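Local atomic coordinates of putative nisin-resistance protein (Streptococcus agalactiae 515, PDB entry 4Y68), a protein that probably confers resistance to the lantibiotic nisin, acting as a lipoprotein peptidase of family S41 that recognises and cleaves the antibiotic. Residues 127-132 against 162-167; 152-157 against 300-305; 178-183 against 191-196. All blocks are in the same frame, centred on the assembly; numbering follows the deposited sequence.

Contact 1: residues 127-132 against 162-167; sequences SKLDKR and GGNMIP
The carboxamide nitrogen of Asn164 is gripped by a backbone carbonyl and a water: Asn164 ND2 donates to Lys128 O at 2.9 Å, and water 1 accepts from the same nitrogen at 3.1 Å. Asn164 is also the N-cap of helix 165-171, and the contact illustrates how one capping residue can bond both its own helix and a neighbouring loop. Its oxygen faces its own helix, where Ile166 N donates to Asn164 OD1 at 3.1 Å from well above the carbonyl plane, while its nitrogen is left to hold the neighbouring loop. The bond to that loop is nearly straight, 174° at the hydrogen, and Lys128 O lies in the plane of the amide, so the two bonds together fix which way round the carboxamide sits. The side chain reaches the loop because CG stands anti to the backbone N (chi1 -166°). Water 1 extends the link by donating to Leu129 O at 2.8 Å. The loop leads into helix 131-147, which Asp130 caps in turn. Upstream, a backbone hydrogen bond joins Asn164 to Ile126, and Ser127 OG, bonded to Asp102, passes Gly163 CA at 3.5 Å; the backbone angles of Gly163 call for glycine. Leu129 starts off away from 162-167, but its end curls nearer, with Leu129 CD2 3.8 Å from Asn164 ND2.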
loop_
_atom_site.group_PDB
_atom_site.type_symbol
_atom_site.label_atom_id
_atom_site.label_comp_id
_atom_site.label_asym_id
_atom_site.label_seq_id
_atom_site.Cartn_x
_atom_site.Cartn_y
_atom_site.Cartn_z
ATOM N N SER A 127 8.293 -4.334 -2.387
ATOM C CA SER A 127 7.309 -5.381 -2.164
ATOM C C SER A 127 7.866 -6.514 -1.340
ATOM O O SER A 127 7.155 -7.483 -1.052
ATOM C CB SER A 127 6.811 -5.932 -3.493
ATOM O OG SER A 127 5.566 -5.329 -3.797
ATOM N N LYS A 128 9.147 -6.403 -0.987
ATOM C CA LYS A 128 9.820 -7.475 -0.286
ATOM C C LYS A 128 9.218 -7.665 1.081
ATOM O O LYS A 128 8.672 -6.724 1.662
ATOM C CB LYS A 128 11.314 -7.205 -0.204
ATOM C CG LYS A 128 12.057 -7.763 -1.426
ATOM C CD LYS A 128 13.450 -7.187 -1.547
ATOM C CE LYS A 128 14.188 -7.712 -2.783
ATOM N NZ LYS A 128 15.481 -6.985 -2.973
ATOM N N LEU A 129 9.280 -8.908 1.556
ATOM C CA LEU A 129 8.743 -9.315 2.858
ATOM C C LEU A 129 9.860 -9.648 3.831
ATOM O O LEU A 129 9.706 -9.480 5.031
ATOM C CB LEU A 129 7.833 -10.550 2.728
ATOM C CG LEU A 129 6.602 -10.453 1.836
ATOM C CD1 LEU A 129 5.784 -11.741 1.931
ATOM C CD2 LEU A 129 5.794 -9.226 2.269
ATOM N N ASP A 130 10.971 -10.154 3.301
ATOM C CA ASP A 130 12.062 -10.620 4.140
ATOM C C ASP A 130 12.618 -9.507 5.024
ATOM O O ASP A 130 12.797 -8.366 4.596
ATOM C CB ASP A 130 13.173 -11.228 3.281
ATOM C CG ASP A 130 14.008 -10.195 2.629
ATOM O OD1 ASP A 130 15.066 -9.857 3.204
ATOM O OD2 ASP A 130 13.596 -9.699 1.559
ATOM N N LYS A 131 12.874 -9.865 6.274
ATOM C CA LYS A 131 13.242 -8.928 7.335
ATOM C C LYS A 131 14.462 -8.065 7.011
ATOM O O LYS A 131 14.528 -6.888 7.389
ATOM C CB LYS A 131 13.499 -9.729 8.613
ATOM C CG LYS A 131 13.553 -8.961 9.916
ATOM C CD LYS A 131 13.778 -9.965 11.064
ATOM C CE LYS A 131 13.290 -9.448 12.418
ATOM N NZ LYS A 131 14.197 -8.482 13.104
ATOM N N ARG A 132 15.435 -8.655 6.331
ATOM C CA ARG A 132 16.683 -7.947 6.061
ATOM C C ARG A 132 16.447 -6.813 5.083
ATOM O O ARG A 132 16.847 -5.683 5.341
ATOM C CB ARG A 132 17.763 -8.899 5.525
ATOM C CG ARG A 132 19.090 -8.196 5.222
ATOM C CD ARG A 132 20.226 -9.165 4.840
ATOM N NE ARG A 132 20.862 -9.775 6.011
ATOM C CZ ARG A 132 20.629 -11.017 6.436
ATOM N NH1 ARG A 132 19.775 -11.802 5.782
ATOM N NH2 ARG A 132 21.254 -11.481 7.514
ATOM N N GLY A 162 3.407 1.208 -4.501
ATOM C CA GLY A 162 3.041 0.475 -3.308
ATOM C C GLY A 162 3.977 -0.652 -2.964
ATOM O O GLY A 162 5.185 -0.580 -3.200
ATOM N N GLY A 163 3.404 -1.704 -2.401
ATOM C CA GLY A 163 4.167 -2.813 -1.866
ATOM C C GLY A 163 3.944 -2.937 -0.371
ATOM O O GLY A 163 2.834 -2.731 0.124
ATOM N N ASN A 164 5.015 -3.252 0.349
ATOM C CA ASN A 164 4.970 -3.493 1.787
ATOM C C ASN A 164 4.879 -2.195 2.584
ATOM O O ASN A 164 5.831 -1.434 2.621
ATOM C CB ASN A 164 6.218 -4.296 2.184
ATOM C CG ASN A 164 6.127 -4.907 3.565
ATOM O OD1 ASN A 164 5.351 -4.468 4.404
ATOM N ND2 ASN A 164 6.957 -5.923 3.814
ATOM N N MET A 165 3.725 -1.932 3.195
ATOM C CA MET A 165 3.530 -0.744 4.043
ATOM C C MET A 165 4.568 -0.597 5.177
ATOM O O MET A 165 4.973 0.509 5.516
ATOM C CB MET A 165 2.137 -0.766 4.670
ATOM C CG MET A 165 1.043 -0.285 3.741
ATOM S SD MET A 165 0.715 1.453 3.917
ATOM C CE MET A 165 -0.088 1.506 5.486
ATOM N N ILE A 166 5.003 -1.719 5.725
ATOM C CA ILE A 166 5.809 -1.744 6.951
ATOM C C ILE A 166 7.137 -0.947 6.890
ATOM O O ILE A 166 7.408 -0.133 7.773
ATOM C CB ILE A 166 6.097 -3.210 7.344
ATOM C CG1 ILE A 166 4.814 -3.857 7.866
ATOM C CG2 ILE A 166 7.169 -3.284 8.404
ATOM C CD1 ILE A 166 4.978 -5.337 8.235
ATOM N N PRO A 167 7.963 -1.172 5.857
ATOM C CA PRO A 167 9.189 -0.372 5.715
ATOM C C PRO A 167 8.935 1.093 5.325
ATOM O O PRO A 167 9.743 1.986 5.646
ATOM C CB PRO A 167 9.951 -1.103 4.603
ATOM C CG PRO A 167 8.923 -1.975 3.915
ATOM C CD PRO A 167 7.958 -2.348 4.972
HETATM O O HOH W 1 7.266 -8.243 5.829
#

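Contact 2: residues 152-157 against 300-305; sequences GLILDL and ESQSWL
Leu153 O meets the end of Leu305 where strand 152-156 passes helix 297-308, an example of helix-on-sheet packing within an alpha/beta fold. Leu153 turns its own side chain from the helix and contributes its carbonyl instead: Leu153 O has Leu305 CD1 at 3.7 Å and Leu305 CD2 at 3.8 Å, and both methyls rest on one side of the carbonyl oxygen. Ile154 then carries the contact. Its CG1 branch lies anti to the carbonyl carbon (chi1 -54°) and extends toward the helix, where Ile154 CG1 meets Leu305 CD1 at 3.4 Å, tighter than usual for two carbons. The terminal methyl drops between successive turns: Ile154 CD1 is 3.9 Å from Ser301 CB on one turn, 4.0 Å from Gln302 CG beside it, and 3.9 Å from Leu305 CD1 on the next. The polar end of Gln302 is turned to its own helix: NE2 bonds to Leu298 O, and it is CG that borders Ile154. Beyond Ile154 the strand draws away from the helical segment, whose axis passes it at 9.3 Å and an angle of 157°. Strand 152-156 lies between the parallel strands 118-122 and 218-222 of the mixed sheet; Ile118 of the first touches Leu305, Ala219 of the second touches Ser301, and Phe246 of strand 243-247 also meets Ser301. The C-terminal helix thus runs nearly antiparallel to strand 152-156 and touches residues of strands 118-122, 152-156, 218-222 and 243-247.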
loop_
_atom_site.group_PDB
_atom_site.type_symbol
_atom_site.label_atom_id
_atom_site.label_comp_id
_atom_site.label_asym_id
_atom_site.label_seq_id
_atom_site.Cartn_x
_atom_site.Cartn_y
_atom_site.Cartn_z
ATOM N N GLY A 152 14.046 21.409 6.540
ATOM C CA GLY A 152 12.876 21.101 5.746
ATOM C C GLY A 152 13.104 19.864 4.904
ATOM O O GLY A 152 14.242 19.555 4.564
ATOM N N LEU A 153 12.022 19.166 4.559
ATOM C CA LEU A 153 12.112 17.914 3.800
ATOM C C LEU A 153 11.216 17.905 2.554
ATOM O O LEU A 153 10.142 18.501 2.530
ATOM C CB LEU A 153 11.757 16.740 4.707
ATOM C CG LEU A 153 12.724 16.515 5.876
ATOM C CD1 LEU A 153 12.156 15.582 6.954
ATOM C CD2 LEU A 153 14.039 15.969 5.354
ATOM N N ILE A 154 11.678 17.252 1.500
ATOM C CA ILE A 154 10.797 16.935 0.389
ATOM C C ILE A 154 10.725 15.427 0.309
ATOM O O ILE A 154 11.747 14.759 0.196
ATOM C CB ILE A 154 11.275 17.499 -0.955
ATOM C CG1 ILE A 154 11.512 18.996 -0.842
ATOM C CG2 ILE A 154 10.244 17.195 -2.048
ATOM C CD1 ILE A 154 11.822 19.664 -2.156
ATOM N N LEU A 155 9.510 14.899 0.410
ATOM C CA LEU A 155 9.266 13.470 0.381
ATOM C C LEU A 155 8.644 13.171 -0.949
ATOM O O LEU A 155 7.554 13.630 -1.220
ATOM C CB LEU A 155 8.332 13.046 1.498
ATOM C CG LEU A 155 8.748 13.361 2.932
ATOM C CD1 LEU A 155 7.698 12.808 3.879
ATOM C CD2 LEU A 155 10.120 12.779 3.232
ATOM N N ASP A 156 9.330 12.395 -1.774
ATOM C CA ASP A 156 8.904 12.179 -3.148
ATOM C C ASP A 156 8.363 10.765 -3.326
ATOM O O ASP A 156 9.116 9.780 -3.258
ATOM C CB ASP A 156 10.065 12.451 -4.111
ATOM C CG ASP A 156 9.668 12.298 -5.568
ATOM O OD1 ASP A 156 8.439 12.247 -5.875
ATOM O OD2 ASP A 156 10.593 12.236 -6.405
ATOM N N LEU A 157 7.046 10.694 -3.547
ATOM C CA LEU A 157 6.318 9.443 -3.724
ATOM C C LEU A 157 5.919 9.220 -5.177
ATOM O O LEU A 157 5.146 8.304 -5.454
ATOM C CB LEU A 157 5.053 9.418 -2.835
ATOM C CG LEU A 157 5.253 9.489 -1.303
ATOM C CD1 LEU A 157 3.976 9.878 -0.582
ATOM C CD2 LEU A 157 5.817 8.201 -0.718
ATOM N N GLU A 300 7.922 24.247 -6.942
ATOM C CA GLU A 300 6.983 24.900 -6.050
ATOM C C GLU A 300 7.192 24.430 -4.617
ATOM O O GLU A 300 7.029 25.213 -3.685
ATOM C CB GLU A 300 5.558 24.652 -6.535
ATOM C CG GLU A 300 5.354 25.143 -7.993
ATOM C CD GLU A 300 3.897 25.352 -8.380
ATOM O OE1 GLU A 300 3.035 25.391 -7.460
ATOM O OE2 GLU A 300 3.616 25.478 -9.608
ATOM N N SER A 301 7.581 23.164 -4.457
ATOM C CA SER A 301 7.962 22.588 -3.160
ATOM C C SER A 301 9.061 23.341 -2.421
ATOM O O SER A 301 8.962 23.591 -1.219
ATOM C CB SER A 301 8.458 21.153 -3.343
ATOM O OG SER A 301 7.440 20.224 -3.113
ATOM N N GLN A 302 10.147 23.627 -3.128
ATOM C CA GLN A 302 11.280 24.304 -2.511
ATOM C C GLN A 302 10.880 25.708 -2.083
ATOM O O GLN A 302 11.178 26.127 -0.974
ATOM C CB GLN A 302 12.469 24.372 -3.465
ATOM C CG GLN A 302 13.104 23.056 -3.758
ATOM C CD GLN A 302 14.113 23.166 -4.886
ATOM O OE1 GLN A 302 15.292 23.445 -4.658
ATOM N NE2 GLN A 302 13.648 22.973 -6.115
ATOM N N SER A 303 10.193 26.422 -2.967
ATOM C CA SER A 303 9.786 27.776 -2.652
ATOM C C SER A 303 8.899 27.769 -1.420
ATOM O O SER A 303 9.102 28.571 -0.511
ATOM C CB SER A 303 9.064 28.432 -3.825
ATOM O OG SER A 303 7.745 27.956 -3.911
ATOM N N TRP A 304 7.933 26.854 -1.376
ATOM C CA TRP A 304 7.068 26.758 -0.205
ATOM C C TRP A 304 7.919 26.501 1.026
ATOM O O TRP A 304 7.740 27.154 2.049
ATOM C CB TRP A 304 6.012 25.661 -0.359
ATOM C CG TRP A 304 5.184 25.520 0.869
ATOM C CD1 TRP A 304 4.218 26.381 1.304
ATOM C CD2 TRP A 304 5.263 24.472 1.855
ATOM N NE1 TRP A 304 3.677 25.928 2.486
ATOM C CE2 TRP A 304 4.300 24.762 2.849
ATOM C CE3 TRP A 304 6.047 23.316 1.988
ATOM C CZ2 TRP A 304 4.099 23.942 3.967
ATOM C CZ3 TRP A 304 5.845 22.496 3.098
ATOM C CH2 TRP A 304 4.879 22.821 4.077
ATOM N N LEU A 305 8.880 25.590 0.911
ATOM C CA LEU A 305 9.727 25.252 2.055
ATOM C C LEU A 305 10.522 26.465 2.532
ATOM O O LEU A 305 10.697 26.653 3.740
ATOM C CB LEU A 305 10.677 24.101 1.718
ATOM C CG LEU A 305 10.066 22.707 1.585
ATOM C CD1 LEU A 305 11.120 21.728 1.111
ATOM C CD2 LEU A 305 9.484 22.255 2.913
#

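Contact 3: residues 178-183 against 191-196; sequences NDTLFH and KKTITM
Ile194 O receives two N-H groups from the facing strand, Leu181 N at 2.7 Å and, weakly, Phe182 N at 3.4 Å. Two residues opposite one define a classic beta bulge, here set in the antiparallel hairpin of strands 180-185 and 191-195. Regular pairing resumes at once, with Ile194 N donating to Phe182 O at 2.9 Å, while near the other end Met196 N donates to Asp179 O at 3.2 Å. Phe182 and Ile194 lie side by side on one face of the sheet; CG of Phe182 sits between the backbone N and the carbonyl carbon (chi1 57°), which brings the ring under Ile194 CB, 4.0 Å from the centroid, a CH-pi contact. Leu181, at the bulge, points toward the partner strand, its CD2 touching Ile194 and Met196. On the other face, His183 ND1 shares a hydrogen bond of 2.8 Å with Thr193 OG1, which lies in the ring plane at its edge. The Lys191 chain packs there, Lys191 CE 3.7 Å from His183 CB, with its NZ over one ring face. Farther out, helix 165-171 backs the apolar cluster through Met165 on Phe182 and Ile169 on Leu181 and Met196, and Arg278 NH1 bonds Thr180 O.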
loop_
_atom_site.group_PDB
_atom_site.type_symbol
_atom_site.label_atom_id
_atom_site.label_comp_id
_atom_site.label_asym_id
_atom_site.label_seq_id
_atom_site.Cartn_x
_atom_site.Cartn_y
_atom_site.Cartn_z
ATOM N N ASN A 178 2.569 9.172 16.878
ATOM C CA ASN A 178 2.327 7.884 17.528
ATOM C C ASN A 178 0.843 7.773 17.843
ATOM O O ASN A 178 0.438 7.806 18.994
ATOM C CB ASN A 178 3.160 7.736 18.798
ATOM C CG ASN A 178 3.028 6.366 19.418
ATOM O OD1 ASN A 178 2.810 5.373 18.729
ATOM N ND2 ASN A 178 3.148 6.304 20.730
ATOM N N ASP A 179 0.035 7.673 16.801
ATOM C CA ASP A 179 -1.418 7.782 16.916
ATOM C C ASP A 179 -2.039 7.203 15.645
ATOM O O ASP A 179 -1.360 6.566 14.842
ATOM C CB ASP A 179 -1.835 9.259 17.088
ATOM C CG ASP A 179 -3.178 9.439 17.809
ATOM O OD1 ASP A 179 -4.083 8.586 17.687
ATOM O OD2 ASP A 179 -3.323 10.458 18.516
ATOM N N THR A 180 -3.313 7.493 15.443
ATOM C CA THR A 180 -4.038 7.052 14.275
ATOM C C THR A 180 -3.366 7.521 12.984
ATOM O O THR A 180 -3.006 8.672 12.848
ATOM C CB THR A 180 -5.487 7.559 14.332
ATOM O OG1 THR A 180 -6.215 6.800 15.312
ATOM C CG2 THR A 180 -6.151 7.423 12.985
ATOM N N LEU A 181 -3.173 6.599 12.054
ATOM C CA LEU A 181 -2.642 6.937 10.740
ATOM C C LEU A 181 -3.763 7.091 9.707
ATOM O O LEU A 181 -3.818 8.101 9.004
ATOM C CB LEU A 181 -1.631 5.880 10.299
ATOM C CG LEU A 181 -0.166 6.110 10.691
ATOM C CD1 LEU A 181 0.035 7.187 11.744
ATOM C CD2 LEU A 181 0.492 4.812 11.102
ATOM N N PHE A 182 -4.625 6.082 9.593
ATOM C CA PHE A 182 -5.861 6.185 8.814
ATOM C C PHE A 182 -6.854 5.153 9.365
ATOM O O PHE A 182 -6.476 4.323 10.180
ATOM C CB PHE A 182 -5.615 5.982 7.298
ATOM C CG PHE A 182 -4.959 4.668 6.959
ATOM C CD1 PHE A 182 -3.579 4.556 6.912
ATOM C CD2 PHE A 182 -5.717 3.545 6.709
ATOM C CE1 PHE A 182 -2.972 3.344 6.615
ATOM C CE2 PHE A 182 -5.111 2.333 6.403
ATOM C CZ PHE A 182 -3.747 2.229 6.360
ATOM N N HIS A 183 -8.119 5.224 8.943
ATOM C CA HIS A 183 -9.131 4.203 9.307
ATOM C C HIS A 183 -9.548 3.352 8.109
ATOM O O HIS A 183 -9.354 3.735 6.958
ATOM C CB HIS A 183 -10.391 4.852 9.881
ATOM C CG HIS A 183 -10.119 5.916 10.888
ATOM N ND1 HIS A 183 -9.895 5.643 12.220
ATOM C CD2 HIS A 183 -10.060 7.262 10.764
ATOM C CE1 HIS A 183 -9.699 6.773 12.871
ATOM N NE2 HIS A 183 -9.795 7.772 12.011
ATOM N N LYS A 191 -15.398 -0.981 11.655
ATOM C CA LYS A 191 -14.418 0.077 11.486
ATOM C C LYS A 191 -13.162 -0.192 12.305
ATOM O O LYS A 191 -13.224 -0.460 13.503
ATOM C CB LYS A 191 -15.004 1.434 11.864
ATOM C CG LYS A 191 -14.096 2.596 11.470
ATOM C CD LYS A 191 -14.686 3.935 11.886
ATOM C CE LYS A 191 -13.796 5.061 11.414
ATOM N NZ LYS A 191 -14.301 6.366 11.905
ATOM N N LYS A 192 -12.016 -0.136 11.642
ATOM C CA LYS A 192 -10.748 -0.332 12.335
ATOM C C LYS A 192 -9.789 0.819 12.050
ATOM O O LYS A 192 -10.076 1.740 11.268
ATOM C CB LYS A 192 -10.120 -1.668 11.937
ATOM C CG LYS A 192 -10.916 -2.884 12.398
ATOM C CD LYS A 192 -10.228 -4.189 11.968
ATOM C CE LYS A 192 -10.862 -5.424 12.637
ATOM N NZ LYS A 192 -10.025 -6.675 12.484
ATOM N N THR A 193 -8.641 0.772 12.698
ATOM C CA THR A 193 -7.719 1.890 12.627
ATOM C C THR A 193 -6.317 1.350 12.443
ATOM O O THR A 193 -5.953 0.400 13.101
ATOM C CB THR A 193 -7.807 2.763 13.897
ATOM O OG1 THR A 193 -9.027 3.515 13.874
ATOM C CG2 THR A 193 -6.639 3.735 13.966
ATOM N N ILE A 194 -5.546 1.916 11.518
ATOM C CA ILE A 194 -4.110 1.645 11.493
ATOM C C ILE A 194 -3.385 2.764 12.271
ATOM O O ILE A 194 -3.451 3.930 11.893
ATOM C CB ILE A 194 -3.565 1.549 10.065
ATOM C CG1 ILE A 194 -4.223 0.391 9.305
ATOM C CG2 ILE A 194 -2.038 1.440 10.075
ATOM C CD1 ILE A 194 -4.048 -0.985 9.968
ATOM N N THR A 195 -2.756 2.404 13.386
ATOM C CA THR A 195 -1.994 3.337 14.213
ATOM C C THR A 195 -0.533 2.969 14.100
ATOM O O THR A 195 -0.197 1.910 13.568
ATOM C CB THR A 195 -2.378 3.290 15.736
ATOM O OG1 THR A 195 -1.981 2.024 16.291
ATOM C CG2 THR A 195 -3.859 3.468 15.940
ATOM N N MET A 196 0.331 3.816 14.637
ATOM C CA MET A 196 1.747 3.524 14.602
ATOM C C MET A 196 2.040 2.232 15.375
ATOM O O MET A 196 2.923 1.492 14.996
ATOM C CB MET A 196 2.550 4.716 15.140
ATOM C CG MET A 196 4.059 4.620 14.921
ATOM S SD MET A 196 4.594 4.315 13.218
ATOM C CE MET A 196 4.281 5.893 12.461
#

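From the N terminus, the chain passes strand 118-122 and enters contact 1 at 127-132, runs through helix 131-147 into strand 152-156, the first half of contact 2, and returns at 162-167 to close contact 1. The loops of contacts 1 and 2 therefore cross. Contact 3 follows in series as a short hairpin, nested inside the long loop that contact 2 closes only at the C-terminal helix. Contacts 1 and 3 touch through Met165 CE and Phe182 CE1, 3.6 Å apart, whereas contact 2 touches neither. Contact 1 joins the starts of helices 131-147 and 165-171, contact 2 lays the C-terminal helix on the mixed sheet, and contact 3 pairs two strands of the antiparallel sheet.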